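Dihydroorotase (PDB 2OGJ) is a binuclear zinc enzyme of the amidohydrolase family that deacetylates acetyl-(R)-mandelate in vitro and, less efficiently, acetyl glycolate. Local coordinates at the interface of chains A and B. Sequence-based numbering; all coordinates share one arbitrary frame. Chains: chain A/B, Dihydroorotase.

The interface of chains A and B. Residues chain A 212, 215, 217, 238, 243-244, 247; chain B 157, 192-193, 196, 200.
B:Lys196 leaves its helix with CG anti to the backbone N (chi1 178°), bends at chi2 (65°) and then runs straight, which carries its ammonium group between two carboxylates of chain A. A:Asp217, with CG anti to its carbonyl carbon, meets the lysine tip to tip: OD2 presents its syn lone pair to NZ of B:Lys196 at 2.9 Å. A:Asp244, whose CG is instead anti to the backbone N, crosses the lysine obliquely, and its OD2 is reached by the same NZ at 3.0 Å from somewhat above the carboxylate plane. Both pairs are salt bridges, so one amine ties together two acidic side chains. The other oxygen of A:Asp244, OD1, accepts a hydrogen bond from the backbone N of A:Leu247 at 3.2 Å; this donor comes from far above the plane and may help steady the carboxylate.

The aliphatic part of the lysine slides past A:Leu215 in the opposite direction, CG lying 3.6 Å from CD2 of the leucine. A:Glu243 crosses the lysine at about a right angle. The backbone N of A:Gly238 holds its carboxylate at both syn lone pairs, 2.8 Å from OE2 and, more straightly, 3.0 Å from OE1 (161° at H), while CD1 of B:Ile200 packs against it. Its negative charge may add to the field around the nearby ammonium. Two leucines cross the A:Pro212 ring obliquely: CD1 of B:Leu157 touches CG at 3.4 Å. CD1 of B:Leu193 meets CB at 3.5 Å.

The structure alone does not show whether this contact of the deposited hexamer is biological. Chain B contributes helix 189-201, which precedes its strand 206-209, and the start of helix 157-167. In the TIM barrel of chain A, the residues follow strands 206-209 and 228-230, downstream of zinc ligands A:His208 and A:His231.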
loop_
_atom_site.group_PDB
_atom_site.type_symbol
_atom_site.label_atom_id
_atom_site.label_comp_id
_atom_site.label_asym_id
_atom_site.label_seq_id
_atom_site.Cartn_x
_atom_site.Cartn_y
_atom_site.Cartn_z
ATOM N N PRO A 212 16.509 -12.103 6.468
ATOM C CA PRO A 212 16.940 -10.820 7.026
ATOM C C PRO A 212 15.945 -9.697 7.338
ATOM O O PRO A 212 15.693 -9.441 8.517
ATOM C CB PRO A 212 18.083 -10.383 6.089
ATOM C CG PRO A 212 18.091 -11.412 4.949
ATOM C CD PRO A 212 17.590 -12.645 5.628
ATOM N N LEU A 215 15.980 -8.136 10.770
ATOM C CA LEU A 215 17.243 -8.767 11.147
ATOM C C LEU A 215 17.380 -9.464 12.481
ATOM O O LEU A 215 16.892 -8.991 13.505
ATOM C CB LEU A 215 18.377 -7.754 10.997
ATOM C CG LEU A 215 18.855 -7.599 9.556
ATOM C CD1 LEU A 215 19.588 -6.294 9.392
ATOM C CD2 LEU A 215 19.736 -8.787 9.197
ATOM N N ASP A 217 19.942 -9.775 14.267
ATOM C CA ASP A 217 20.694 -8.915 15.161
ATOM C C ASP A 217 19.781 -7.918 15.881
ATOM O O ASP A 217 19.937 -7.648 17.080
ATOM C CB ASP A 217 21.752 -8.167 14.344
ATOM C CG ASP A 217 22.521 -9.085 13.377
ATOM O OD1 ASP A 217 23.763 -9.145 13.489
ATOM O OD2 ASP A 217 21.906 -9.741 12.503
ATOM N N GLY A 238 21.969 -14.744 5.795
ATOM C CA GLY A 238 21.277 -13.573 6.290
ATOM C C GLY A 238 20.623 -13.788 7.642
ATOM O O GLY A 238 20.027 -12.866 8.216
ATOM N N GLU A 243 27.698 -17.077 10.005
ATOM C CA GLU A 243 28.177 -16.272 8.879
ATOM C C GLU A 243 28.584 -14.853 9.314
ATOM O O GLU A 243 29.245 -14.123 8.574
ATOM C CB GLU A 243 27.086 -16.181 7.810
ATOM C CG GLU A 243 25.702 -15.955 8.401
ATOM C CD GLU A 243 24.690 -15.407 7.415
ATOM O OE1 GLU A 243 24.722 -15.797 6.224
ATOM O OE2 GLU A 243 23.847 -14.589 7.850
ATOM N N ASP A 244 28.186 -14.475 10.522
ATOM C CA ASP A 244 28.479 -13.150 11.060
ATOM C C ASP A 244 28.990 -13.251 12.492
ATOM O O ASP A 244 28.207 -13.465 13.420
ATOM C CB ASP A 244 27.206 -12.300 11.038
ATOM C CG ASP A 244 27.454 -10.845 11.397
ATOM O OD1 ASP A 244 28.424 -10.549 12.130
ATOM O OD2 ASP A 244 26.655 -9.992 10.948
ATOM N N LEU A 247 27.140 -11.232 14.942
ATOM C CA LEU A 247 25.874 -11.841 15.319
ATOM C C LEU A 247 26.135 -12.929 16.350
ATOM O O LEU A 247 25.455 -13.003 17.381
ATOM C CB LEU A 247 25.185 -12.470 14.104
ATOM C CG LEU A 247 23.667 -12.716 14.167
ATOM C CD1 LEU A 247 23.374 -14.057 13.583
ATOM C CD2 LEU A 247 23.130 -12.657 15.590
ATOM N N LEU B 157 18.920 -11.647 -1.760
ATOM C CA LEU B 157 20.172 -11.966 -1.078
ATOM C C LEU B 157 20.963 -13.129 -1.718
ATOM O O LEU B 157 22.122 -12.961 -2.102
ATOM C CB LEU B 157 19.893 -12.240 0.407
ATOM C CG LEU B 157 21.112 -12.338 1.330
ATOM C CD1 LEU B 157 20.650 -12.197 2.774
ATOM C CD2 LEU B 157 21.864 -13.658 1.117
ATOM N N LYS B 192 20.496 -0.869 6.580
ATOM C CA LYS B 192 20.916 -1.884 7.534
ATOM C C LYS B 192 21.005 -3.244 6.854
ATOM O O LYS B 192 21.878 -4.063 7.171
ATOM C CB LYS B 192 19.920 -1.995 8.686
ATOM C CG LYS B 192 19.922 -0.851 9.665
ATOM C CD LYS B 192 19.748 -1.391 11.074
ATOM C CE LYS B 192 19.507 -0.275 12.077
ATOM N NZ LYS B 192 18.175 0.366 11.866
ATOM N N LEU B 193 20.084 -3.482 5.927
ATOM C CA LEU B 193 20.033 -4.740 5.201
ATOM C C LEU B 193 21.207 -4.896 4.246
ATOM O O LEU B 193 21.813 -5.963 4.178
ATOM C CB LEU B 193 18.711 -4.857 4.439
ATOM C CG LEU B 193 18.439 -6.135 3.638
ATOM C CD1 LEU B 193 18.787 -7.393 4.437
ATOM C CD2 LEU B 193 16.973 -6.118 3.257
ATOM N N LYS B 196 24.206 -5.699 6.172
ATOM C CA LYS B 196 24.252 -7.076 6.627
ATOM C C LYS B 196 24.907 -7.961 5.578
ATOM O O LYS B 196 25.858 -8.671 5.880
ATOM C CB LYS B 196 22.842 -7.594 6.920
ATOM C CG LYS B 196 22.782 -9.057 7.356
ATOM C CD LYS B 196 23.481 -9.272 8.692
ATOM C CE LYS B 196 23.377 -10.719 9.156
ATOM N NZ LYS B 196 23.757 -10.872 10.590
ATOM N N ILE B 200 28.672 -10.153 5.033
ATOM C CA ILE B 200 28.756 -11.549 4.649
ATOM C C ILE B 200 29.801 -11.701 3.562
ATOM O O ILE B 200 30.705 -12.511 3.682
ATOM C CB ILE B 200 27.380 -12.070 4.165
ATOM C CG1 ILE B 200 26.459 -12.272 5.373
ATOM C CG2 ILE B 200 27.540 -13.349 3.387
ATOM C CD1 ILE B 200 25.014 -12.504 5.007
#